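Amidohydrolase 3 domain-containing protein (Pyrococcus furiosus, PDB 3ICJ) is an uncharacterized zinc-binding hydrolase of the amidohydrolase family that probably cleaves carbon-nitrogen bonds other than peptide bonds. Local coordinates at residues A[134-139]-A[212-217]; A[141-146]-A[165-170]; A[235-240]-A[491-496]; A[412-417]-A[452-457]. All coordinates share one frame; numbering follows the deposited sequence.

Contact 1. Residues A[134-139]-A[212-217]; sequences GRIIFG and EKILTV
R135 reaches across to the backbone of I214, while I136 packs on I214 and F138 on L215. From CB, a chi1 of 42° sets CG between the backbone N and the carbonyl carbon, and CB, CG and CD serve as a spacer without close partners in 212-217. The chain is kinked about CG-CD (chi3 -149°), and NH1 comes to rest 3.5 Å from I136 CD1. NH2 makes the bond: it donates to I214 O at 3.2 Å, with an N-H...O angle of 138°. The oxygen lies at the guanidinium edge, but the nitrogen stands above the carbonyl plane. The same NH2 is 3.8 Å from T216 CG2 and forms a salt bridge with D219. This is the junction between helices 200-214 and 217-233, where T216 is the N-cap of the second helix and D219 also accepts from T216 N; the arginine thus ties the loop leading into strand 137-142 to this junction. Beside this bond, I136 CD1 touches I214 CG2 at 3.6 Å, the two side chains crossing nearly at right angles. L215 CD2 approaches F138 CE2 obliquely at 4.0 Å, and I136 CG2 covers one face of that ring, offset toward its rim.

Contact 2. Residues A[141-146]-A[165-170]; sequences GWDQDE and LYRRCF
W142 and R167 pack face to chain: the tryptophan indole lies against the aliphatic stem of the arginine, where the ends of the neighbouring parallel strands 137-142 and 163-167 meet. R167 CG stands over the six-membered ring, 3.8 Å from the centroid and 14° off its normal, a CH-pi contact made possible by an extended stem with CG anti to the backbone N (chi1 -161°). At the ring edge W142 NE1 donates almost straight to L165 O (2.9 Å), although it meets that oxygen from well above the carbonyl plane. Backbone pairing adds R168 N to W142 O at 3.0 Å. L116, L125 and V174 also pack on the indole. With an alanine in place of W142, L165 O would probably lose this donor and a gap would open beside the R167 stem. On the polar side R167 NE donates to Q144 OE1 (2.9 Å) in the amide plane, on a lone pair, whereas D143 OD1 sits out of the guanidinium plane, 3.3 Å from R167 NH2, in a purely electrostatic bridge. The looser, solvent-facing part is at exposed R168, which forms a salt bridge, NH1 to D143 OD2 3.2 Å, with the two planes nearly parallel (17°). With D143 OD1 also capping helix 144-147 through D145 N, the carboxylate is shared between two arginines and a helix start and is likely to remain ionised.

Contact 3. Residues A[235-240]-A[491-496]; sequences GVHSVG and RAEYII
A histidine-carboxylate hydrogen bond at the protein surface, between H237 and E493, joins the beginning of strand 236-244 to the approach of strand 494-497 near the end of the modelled chain. H237 ND1 donates to E493 OE1 at 2.9 Å with an N-H...O angle of 152°. The oxygen lies close to the imidazole plane and is met on its anti side, 25° out of the carboxylate plane, and the carboxylate is turned almost perpendicular to the ring. The glutamate reaches this position because its chain folds at chi2 (-72°). Its other oxygen, OE2, is held by a salt bridge to R289 and a hydrogen bond from N264, so both ends of the group are fixed. Strands 236-244 and 494-497 both pair with strand 92-102, the former in parallel and the latter antiparallel, so the contact links strand 236-244 to the segment entering strand 494-497. Strand 92-102 carries the zinc ligand H101, as expected for the first strand of an amidohydrolase barrel. G235 closes helix 217-233 in a Schellman motif, its positive phi turning the chain into the strand. Farther round the imidazole, CE1 is 3.5 Å from Y494 O, and I495 CG2 approaches NE2 obliquely at 3.8 Å while lying equally near G235 O. A leucine replacing H237 would probably leave E493 OE1 without its N-H donor and the carboxylate more dependent on R289 and N264.

Contact 4. Residues A[412-417]-A[452-457]; sequences ERAKWA and RYVVDP
The chain leaving helix 405-413 packs here against the loop that follows helix 442-451, on the outer part of the fold; the A417 side chain is about 11 Å from that of the zinc ligand H373. Two alanines face two valines. V454 is turned so that CG1 is anti to its backbone N (chi1 178°) and both methyls reach A417 CB, CG2 at 3.9 Å and CG1 slightly farther. CG1 also lies 3.9 Å from A414 O, an oxygen that also accepts from A417 N. V455 comes in beside it: its CG2, placed between the backbone N and the carbonyl carbon, is 3.5 Å from the same A414 O, while CG1 lies 4.2 Å from A414 CB. The stem of K415 crosses V455 at about a right angle, CG to CG2 at 4.1 Å. The lysine then runs extended away to E412, where NZ and OE1 form a salt bridge of 2.8 Å. I405 of helix 405-413 also touches A417 and V454. The single polar link is a water that accepts from V454 N at 3.2 Å and makes a weak, long bond to A417 O. No direct hydrogen bond joins the two segments, so the contact between them is mainly methyl packing, with one water-mediated link, while the K415 charge is probably balanced by E412 of its own segment.

Contacts 1 and 2 are neighbours: their centres lie about 20 Å apart, both use strand 137-142, and contact 2 is nested inside the chain loop closed by contact 1. They touch directly through a probable hydrogen bond from Y166 N to G139 O (2.9 Å), as strands 137-142 and 163-167 run side by side in one sheet. Contact 3 comes later and closes a very long loop, from strand 236-244 to strand 494-497, within which contact 4 is nested; these two centres are about 31 Å apart. Contacts 1 and 4 lie on opposite sides of the chain centre, their centres about 41 Å apart, and so do contacts 2 and 3, about 36 Å apart. Contacts 3 and 4 thus lie in other parts of the fold, without touching the sheet-bound pair.

Contact 1. Residues A[134-139]-A[212-217]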
# COMPACT_ATOMS: atom_id res chain seq x y z
N GLY A 134 11.69 3.71 -21.48
CA GLY A 134 12.61 2.78 -20.80
C GLY A 134 13.57 1.98 -21.69
O GLY A 134 13.27 1.69 -22.86
N ARG A 135 14.72 1.60 -21.11
CA ARG A 135 15.64 0.65 -21.77
C ARG A 135 14.91 -0.68 -21.98
O ARG A 135 15.19 -1.40 -22.94
CB ARG A 135 16.95 0.46 -20.97
CG ARG A 135 16.76 0.35 -19.47
CD ARG A 135 18.07 0.16 -18.68
NE ARG A 135 17.81 -0.65 -17.49
CZ ARG A 135 17.78 -1.98 -17.47
NH1 ARG A 135 18.02 -2.69 -18.57
NH2 ARG A 135 17.50 -2.63 -16.35
N ILE A 136 13.97 -0.96 -21.07
CA ILE A 136 12.92 -1.98 -21.25
C ILE A 136 11.55 -1.28 -21.23
O ILE A 136 11.31 -0.41 -20.39
CB ILE A 136 12.97 -3.06 -20.14
CG1 ILE A 136 14.35 -3.72 -20.11
CG2 ILE A 136 11.92 -4.14 -20.39
CD1 ILE A 136 14.82 -4.07 -18.75
N ILE A 137 10.67 -1.65 -22.17
CA ILE A 137 9.32 -1.09 -22.24
C ILE A 137 8.31 -2.05 -21.61
O ILE A 137 8.08 -3.13 -22.15
CB ILE A 137 8.86 -0.79 -23.70
CG1 ILE A 137 9.85 0.15 -24.40
CG2 ILE A 137 7.46 -0.17 -23.71
CD1 ILE A 137 9.75 0.10 -25.92
N PHE A 138 7.71 -1.62 -20.50
CA PHE A 138 6.62 -2.33 -19.85
C PHE A 138 5.30 -1.67 -20.18
O PHE A 138 5.21 -0.45 -20.25
CB PHE A 138 6.82 -2.38 -18.32
CG PHE A 138 8.08 -3.11 -17.90
CD1 PHE A 138 8.12 -4.51 -17.90
CD2 PHE A 138 9.22 -2.41 -17.54
CE1 PHE A 138 9.29 -5.20 -17.53
CE2 PHE A 138 10.39 -3.08 -17.16
CZ PHE A 138 10.42 -4.48 -17.15
N GLY A 139 4.27 -2.48 -20.39
CA GLY A 139 2.94 -1.98 -20.72
C GLY A 139 1.85 -2.92 -20.25
O GLY A 139 2.14 -4.02 -19.79
N GLU A 212 13.88 -9.36 -9.66
CA GLU A 212 15.08 -9.75 -8.93
C GLU A 212 16.37 -9.71 -9.74
O GLU A 212 17.42 -9.33 -9.21
CB GLU A 212 14.89 -11.14 -8.30
CG GLU A 212 13.74 -11.21 -7.31
CD GLU A 212 13.55 -12.60 -6.72
OE1 GLU A 212 12.79 -12.71 -5.73
OE2 GLU A 212 14.14 -13.57 -7.23
N LYS A 213 16.31 -10.11 -11.01
CA LYS A 213 17.50 -10.19 -11.87
C LYS A 213 17.69 -9.00 -12.83
O LYS A 213 18.79 -8.46 -12.91
CB LYS A 213 17.55 -11.51 -12.65
CG LYS A 213 18.87 -11.71 -13.40
CD LYS A 213 18.86 -12.90 -14.35
CE LYS A 213 20.21 -12.99 -15.06
NZ LYS A 213 20.25 -14.09 -16.07
N ILE A 214 16.64 -8.61 -13.55
CA ILE A 214 16.78 -7.67 -14.69
C ILE A 214 16.77 -6.18 -14.30
O ILE A 214 17.65 -5.42 -14.72
CB ILE A 214 15.71 -7.97 -15.77
CG1 ILE A 214 15.88 -9.40 -16.27
CG2 ILE A 214 15.81 -6.97 -16.92
CD1 ILE A 214 14.61 -10.00 -16.80
N LEU A 215 15.77 -5.76 -13.52
CA LEU A 215 15.72 -4.39 -12.99
C LEU A 215 16.91 -4.10 -12.07
O LEU A 215 17.38 -4.98 -11.36
CB LEU A 215 14.40 -4.14 -12.27
CG LEU A 215 13.16 -4.28 -13.15
CD1 LEU A 215 11.90 -4.17 -12.32
CD2 LEU A 215 13.15 -3.28 -14.30
N THR A 216 17.42 -2.88 -12.12
CA THR A 216 18.62 -2.50 -11.37
C THR A 216 18.23 -1.64 -10.17
O THR A 216 17.06 -1.25 -10.05
CB THR A 216 19.64 -1.71 -12.23
OG1 THR A 216 19.08 -0.44 -12.59
CG2 THR A 216 20.03 -2.49 -13.48
N VAL A 217 19.20 -1.35 -9.30
CA VAL A 217 19.01 -0.42 -8.19
C VAL A 217 18.55 0.97 -8.69
O VAL A 217 17.61 1.52 -8.17
CB VAL A 217 20.27 -0.31 -7.30
CG1 VAL A 217 20.18 0.89 -6.32
CG2 VAL A 217 20.50 -1.62 -6.55

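Contact 2. Residues A[141-146]-A[165-170]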
# COMPACT_ATOMS: atom_id res chain seq x y z
N GLY A 141 -2.84 -3.77 -20.43
CA GLY A 141 -4.20 -3.44 -20.79
C GLY A 141 -4.68 -3.74 -22.19
O GLY A 141 -5.78 -3.32 -22.56
N TRP A 142 -3.89 -4.46 -22.99
CA TRP A 142 -4.35 -4.90 -24.31
C TRP A 142 -5.37 -6.04 -24.22
O TRP A 142 -5.47 -6.75 -23.22
CB TRP A 142 -3.19 -5.27 -25.24
CG TRP A 142 -2.31 -6.40 -24.76
CD1 TRP A 142 -1.11 -6.28 -24.11
CD2 TRP A 142 -2.54 -7.82 -24.92
NE1 TRP A 142 -0.58 -7.53 -23.85
CE2 TRP A 142 -1.43 -8.49 -24.34
CE3 TRP A 142 -3.56 -8.58 -25.51
CZ2 TRP A 142 -1.33 -9.89 -24.31
CZ3 TRP A 142 -3.46 -9.98 -25.48
CH2 TRP A 142 -2.35 -10.62 -24.89
N ASP A 143 -6.11 -6.23 -25.31
CA ASP A 143 -7.15 -7.24 -25.40
C ASP A 143 -7.20 -7.67 -26.86
O ASP A 143 -7.32 -6.82 -27.75
CB ASP A 143 -8.49 -6.63 -24.96
CG ASP A 143 -9.63 -7.65 -24.81
OD1 ASP A 143 -9.60 -8.74 -25.44
OD2 ASP A 143 -10.58 -7.35 -24.07
N GLN A 144 -7.09 -8.97 -27.10
CA GLN A 144 -7.06 -9.52 -28.47
C GLN A 144 -8.37 -9.36 -29.25
O GLN A 144 -8.37 -9.38 -30.47
CB GLN A 144 -6.61 -10.99 -28.47
CG GLN A 144 -7.65 -12.00 -27.96
CD GLN A 144 -7.64 -12.17 -26.45
OE1 GLN A 144 -6.89 -11.51 -25.71
NE2 GLN A 144 -8.49 -13.07 -25.97
N ASP A 145 -9.48 -9.18 -28.53
CA ASP A 145 -10.79 -8.90 -29.14
C ASP A 145 -10.84 -7.49 -29.71
O ASP A 145 -11.36 -7.28 -30.80
CB ASP A 145 -11.92 -9.09 -28.12
CG ASP A 145 -11.98 -10.50 -27.57
OD1 ASP A 145 -11.70 -11.45 -28.33
OD2 ASP A 145 -12.32 -10.65 -26.38
N GLU A 146 -10.29 -6.53 -28.95
CA GLU A 146 -10.18 -5.14 -29.39
C GLU A 146 -9.16 -4.97 -30.53
O GLU A 146 -9.33 -4.13 -31.41
CB GLU A 146 -9.83 -4.23 -28.21
CG GLU A 146 -10.88 -4.19 -27.09
CD GLU A 146 -10.40 -3.46 -25.83
OE1 GLU A 146 -9.18 -3.39 -25.58
OE2 GLU A 146 -11.26 -2.97 -25.07
N LEU A 165 4.46 -6.91 -22.15
CA LEU A 165 3.13 -6.29 -22.16
C LEU A 165 2.03 -7.16 -21.56
O LEU A 165 1.68 -8.19 -22.12
CB LEU A 165 2.73 -5.90 -23.59
CG LEU A 165 3.72 -5.09 -24.44
CD1 LEU A 165 3.24 -5.05 -25.89
CD2 LEU A 165 3.90 -3.69 -23.90
N TYR A 166 1.50 -6.74 -20.42
CA TYR A 166 0.39 -7.45 -19.78
C TYR A 166 -0.86 -7.40 -20.64
O TYR A 166 -1.11 -6.42 -21.34
CB TYR A 166 0.11 -6.87 -18.39
CG TYR A 166 1.16 -7.20 -17.36
CD1 TYR A 166 1.12 -8.40 -16.67
CD2 TYR A 166 2.20 -6.32 -17.08
CE1 TYR A 166 2.08 -8.71 -15.72
CE2 TYR A 166 3.16 -6.62 -16.14
CZ TYR A 166 3.10 -7.82 -15.46
OH TYR A 166 4.06 -8.12 -14.52
N ARG A 167 -1.66 -8.46 -20.57
CA ARG A 167 -3.07 -8.38 -20.97
C ARG A 167 -3.89 -7.65 -19.92
O ARG A 167 -3.44 -7.41 -18.80
CB ARG A 167 -3.63 -9.79 -21.19
CG ARG A 167 -4.90 -9.82 -22.03
CD ARG A 167 -5.46 -11.23 -22.13
NE ARG A 167 -6.73 -11.26 -22.85
CZ ARG A 167 -7.90 -10.93 -22.31
NH1 ARG A 167 -7.97 -10.54 -21.04
NH2 ARG A 167 -9.01 -10.99 -23.04
N ARG A 168 -5.12 -7.28 -20.29
CA ARG A 168 -6.02 -6.60 -19.38
C ARG A 168 -6.04 -7.27 -18.01
O ARG A 168 -5.87 -6.62 -16.98
CB ARG A 168 -7.44 -6.55 -19.96
CG ARG A 168 -7.81 -5.21 -20.59
CD ARG A 168 -9.20 -5.25 -21.18
NE ARG A 168 -10.22 -5.54 -20.18
CZ ARG A 168 -10.83 -6.71 -20.05
NH1 ARG A 168 -10.53 -7.71 -20.87
NH2 ARG A 168 -11.75 -6.89 -19.11
N CYS A 169 -6.26 -8.59 -18.01
CA CYS A 169 -6.51 -9.32 -16.77
C CYS A 169 -5.28 -9.31 -15.87
O CYS A 169 -5.39 -9.54 -14.66
CB CYS A 169 -6.92 -10.76 -17.08
SG CYS A 169 -5.91 -11.58 -18.33
N PHE A 170 -4.12 -9.03 -16.45
CA PHE A 170 -2.82 -9.30 -15.78
C PHE A 170 -2.55 -10.79 -15.53
O PHE A 170 -1.62 -11.14 -14.79
CB PHE A 170 -2.62 -8.48 -14.48
CG PHE A 170 -2.55 -6.99 -14.69
CD1 PHE A 170 -1.32 -6.36 -14.93
CD2 PHE A 170 -3.70 -6.20 -14.61
CE1 PHE A 170 -1.25 -4.98 -15.12
CE2 PHE A 170 -3.64 -4.82 -14.80
CZ PHE A 170 -2.41 -4.20 -15.06

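Contact 3. Residues A[235-240]-A[491-496]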
# COMPACT_ATOMS: atom_id res chain seq x y z
N GLY A 235 -1.49 14.50 -1.29
CA GLY A 235 -1.51 14.82 0.13
C GLY A 235 -1.08 13.72 1.09
O GLY A 235 -1.36 13.81 2.29
N VAL A 236 -0.40 12.69 0.58
CA VAL A 236 0.09 11.58 1.39
C VAL A 236 1.57 11.82 1.68
O VAL A 236 2.41 11.89 0.75
CB VAL A 236 -0.10 10.19 0.67
CG1 VAL A 236 0.43 9.03 1.53
CG2 VAL A 236 -1.55 9.96 0.28
N HIS A 237 1.91 11.97 2.96
CA HIS A 237 3.28 12.30 3.36
C HIS A 237 4.01 11.17 4.08
O HIS A 237 5.18 11.32 4.40
CB HIS A 237 3.31 13.54 4.26
CG HIS A 237 2.93 14.82 3.59
ND1 HIS A 237 3.26 16.05 4.12
CD2 HIS A 237 2.21 15.07 2.47
CE1 HIS A 237 2.79 17.01 3.34
NE2 HIS A 237 2.13 16.44 2.34
N SER A 238 3.30 10.08 4.39
CA SER A 238 3.89 8.93 5.10
C SER A 238 3.26 7.64 4.59
O SER A 238 2.06 7.63 4.27
CB SER A 238 3.70 9.03 6.63
OG SER A 238 3.86 10.35 7.13
N VAL A 239 4.06 6.57 4.49
CA VAL A 239 3.60 5.30 3.94
C VAL A 239 4.16 4.12 4.72
O VAL A 239 5.28 4.18 5.24
CB VAL A 239 3.93 5.10 2.42
CG1 VAL A 239 3.18 6.11 1.55
CG2 VAL A 239 5.43 5.20 2.16
N GLY A 240 3.37 3.07 4.84
CA GLY A 240 3.92 1.78 5.21
C GLY A 240 4.26 1.12 3.90
O GLY A 240 3.36 0.83 3.09
N ARG A 491 5.18 15.54 14.48
CA ARG A 491 5.86 15.94 13.25
C ARG A 491 4.88 16.71 12.37
O ARG A 491 3.72 16.31 12.23
CB ARG A 491 6.39 14.73 12.49
CG ARG A 491 7.62 14.13 13.08
CD ARG A 491 7.81 12.73 12.57
NE ARG A 491 8.88 12.06 13.31
CZ ARG A 491 10.16 12.08 12.95
NH1 ARG A 491 11.06 11.46 13.69
NH2 ARG A 491 10.54 12.72 11.84
N ALA A 492 5.34 17.83 11.82
CA ALA A 492 4.46 18.76 11.14
C ALA A 492 4.25 18.32 9.69
O ALA A 492 4.86 18.86 8.78
CB ALA A 492 5.02 20.18 11.21
N GLU A 493 3.40 17.31 9.51
CA GLU A 493 2.99 16.87 8.18
C GLU A 493 1.56 17.33 8.03
O GLU A 493 0.65 16.83 8.70
CB GLU A 493 3.12 15.34 8.01
CG GLU A 493 4.52 14.76 8.27
CD GLU A 493 5.55 15.07 7.20
OE1 GLU A 493 5.23 15.74 6.19
OE2 GLU A 493 6.70 14.64 7.37
N TYR A 494 1.36 18.35 7.21
CA TYR A 494 0.06 18.95 7.05
C TYR A 494 -0.24 19.21 5.60
O TYR A 494 0.67 19.35 4.78
CB TYR A 494 -0.04 20.27 7.85
CG TYR A 494 0.93 21.35 7.39
CD1 TYR A 494 0.59 22.25 6.38
CD2 TYR A 494 2.19 21.48 7.99
CE1 TYR A 494 1.47 23.24 5.96
CE2 TYR A 494 3.08 22.47 7.58
CZ TYR A 494 2.72 23.34 6.58
OH TYR A 494 3.60 24.32 6.18
N ILE A 495 -1.53 19.31 5.29
CA ILE A 495 -1.93 19.72 3.96
C ILE A 495 -2.90 20.90 4.08
O ILE A 495 -3.58 21.04 5.09
CB ILE A 495 -2.54 18.55 3.12
CG1 ILE A 495 -3.70 17.89 3.87
CG2 ILE A 495 -1.45 17.53 2.76
CD1 ILE A 495 -4.47 16.84 3.07
N ILE A 496 -2.93 21.74 3.05
CA ILE A 496 -3.76 22.95 3.04
C ILE A 496 -4.86 22.79 1.99
O ILE A 496 -4.59 22.49 0.83
CB ILE A 496 -2.91 24.23 2.78
CG1 ILE A 496 -1.78 24.36 3.82
CG2 ILE A 496 -3.80 25.49 2.75
CD1 ILE A 496 -0.74 25.42 3.48

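Contact 4. Residues A[412-417]-A[452-457]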
# COMPACT_ATOMS: atom_id res chain seq x y z
N GLU A 412 -24.23 -15.20 3.73
CA GLU A 412 -23.94 -15.28 5.18
C GLU A 412 -22.50 -14.85 5.48
O GLU A 412 -22.27 -14.03 6.37
CB GLU A 412 -24.22 -16.68 5.76
CG GLU A 412 -25.70 -17.09 5.79
CD GLU A 412 -26.62 -16.09 6.49
OE1 GLU A 412 -26.28 -15.60 7.59
OE2 GLU A 412 -27.70 -15.79 5.93
N ARG A 413 -21.53 -15.37 4.72
CA ARG A 413 -20.12 -15.04 4.98
C ARG A 413 -19.76 -13.63 4.50
O ARG A 413 -18.77 -13.06 4.93
CB ARG A 413 -19.20 -16.09 4.36
CG ARG A 413 -19.38 -17.48 4.95
CD ARG A 413 -18.31 -18.42 4.44
NE ARG A 413 -18.52 -18.76 3.03
CZ ARG A 413 -17.75 -19.60 2.36
NH1 ARG A 413 -16.73 -20.19 2.99
NH2 ARG A 413 -17.99 -19.88 1.08
N ALA A 414 -20.58 -13.06 3.61
CA ALA A 414 -20.41 -11.67 3.16
C ALA A 414 -20.59 -10.67 4.30
O ALA A 414 -20.07 -9.55 4.25
CB ALA A 414 -21.37 -11.38 2.03
N LYS A 415 -21.32 -11.09 5.34
CA LYS A 415 -21.42 -10.31 6.58
C LYS A 415 -20.07 -10.13 7.31
O LYS A 415 -19.89 -9.20 8.10
CB LYS A 415 -22.45 -10.94 7.53
CG LYS A 415 -23.92 -10.90 7.02
CD LYS A 415 -24.82 -11.78 7.89
CE LYS A 415 -26.25 -11.79 7.34
NZ LYS A 415 -27.04 -12.88 7.97
N TRP A 416 -19.12 -11.01 7.02
CA TRP A 416 -17.78 -10.91 7.61
C TRP A 416 -16.90 -9.88 6.92
O TRP A 416 -15.83 -9.53 7.43
CB TRP A 416 -17.08 -12.28 7.55
CG TRP A 416 -17.81 -13.42 8.27
CD1 TRP A 416 -18.79 -13.32 9.23
CD2 TRP A 416 -17.57 -14.83 8.10
NE1 TRP A 416 -19.18 -14.57 9.64
CE2 TRP A 416 -18.45 -15.52 8.97
CE3 TRP A 416 -16.69 -15.58 7.29
CZ2 TRP A 416 -18.48 -16.92 9.06
CZ3 TRP A 416 -16.72 -16.99 7.38
CH2 TRP A 416 -17.62 -17.64 8.26
N ALA A 417 -17.32 -9.39 5.76
CA ALA A 417 -16.43 -8.65 4.88
C ALA A 417 -16.29 -7.17 5.19
O ALA A 417 -17.30 -6.47 5.34
CB ALA A 417 -16.84 -8.84 3.42
N ARG A 452 -20.16 3.47 1.28
CA ARG A 452 -20.34 2.11 0.74
C ARG A 452 -20.22 1.01 1.82
O ARG A 452 -19.62 1.22 2.86
CB ARG A 452 -19.36 1.82 -0.41
CG ARG A 452 -19.57 2.68 -1.69
CD ARG A 452 -20.85 2.29 -2.48
NE ARG A 452 -20.93 0.85 -2.77
CZ ARG A 452 -20.44 0.27 -3.87
NH1 ARG A 452 -19.84 0.99 -4.82
NH2 ARG A 452 -20.56 -1.04 -4.03
N TYR A 453 -20.80 -0.15 1.54
CA TYR A 453 -20.77 -1.33 2.42
C TYR A 453 -20.91 -2.60 1.55
O TYR A 453 -21.42 -2.53 0.43
CB TYR A 453 -21.90 -1.25 3.46
CG TYR A 453 -23.23 -0.92 2.86
CD1 TYR A 453 -24.03 -1.92 2.31
CD2 TYR A 453 -23.69 0.41 2.78
CE1 TYR A 453 -25.23 -1.62 1.70
CE2 TYR A 453 -24.92 0.71 2.18
CZ TYR A 453 -25.68 -0.32 1.66
OH TYR A 453 -26.89 -0.07 1.06
N VAL A 454 -20.48 -3.75 2.06
CA VAL A 454 -20.67 -5.00 1.33
C VAL A 454 -22.14 -5.42 1.40
O VAL A 454 -22.82 -5.49 0.37
CB VAL A 454 -19.71 -6.11 1.80
CG1 VAL A 454 -19.98 -7.41 1.04
CG2 VAL A 454 -18.27 -5.65 1.60
N VAL A 455 -22.61 -5.67 2.62
CA VAL A 455 -24.01 -5.99 2.90
C VAL A 455 -24.59 -5.22 4.09
O VAL A 455 -25.79 -4.93 4.10
CB VAL A 455 -24.24 -7.51 3.15
CG1 VAL A 455 -24.20 -8.28 1.83
CG2 VAL A 455 -23.24 -8.07 4.16
N ASP A 456 -23.75 -4.87 5.07
CA ASP A 456 -24.25 -4.23 6.29
C ASP A 456 -23.95 -2.73 6.33
O ASP A 456 -22.78 -2.33 6.52
CB ASP A 456 -23.69 -4.94 7.54
CG ASP A 456 -24.19 -4.33 8.86
OD1 ASP A 456 -25.14 -3.50 8.89
OD2 ASP A 456 -23.61 -4.69 9.89
N PRO A 457 -25.00 -1.88 6.17
CA PRO A 457 -24.74 -0.44 6.19
C PRO A 457 -24.17 0.04 7.53
O PRO A 457 -23.53 1.09 7.57
CB PRO A 457 -26.11 0.17 5.93
CG PRO A 457 -26.91 -0.93 5.27
CD PRO A 457 -26.42 -2.18 5.91
O HOH W 1 -18.63 -3.36 4.62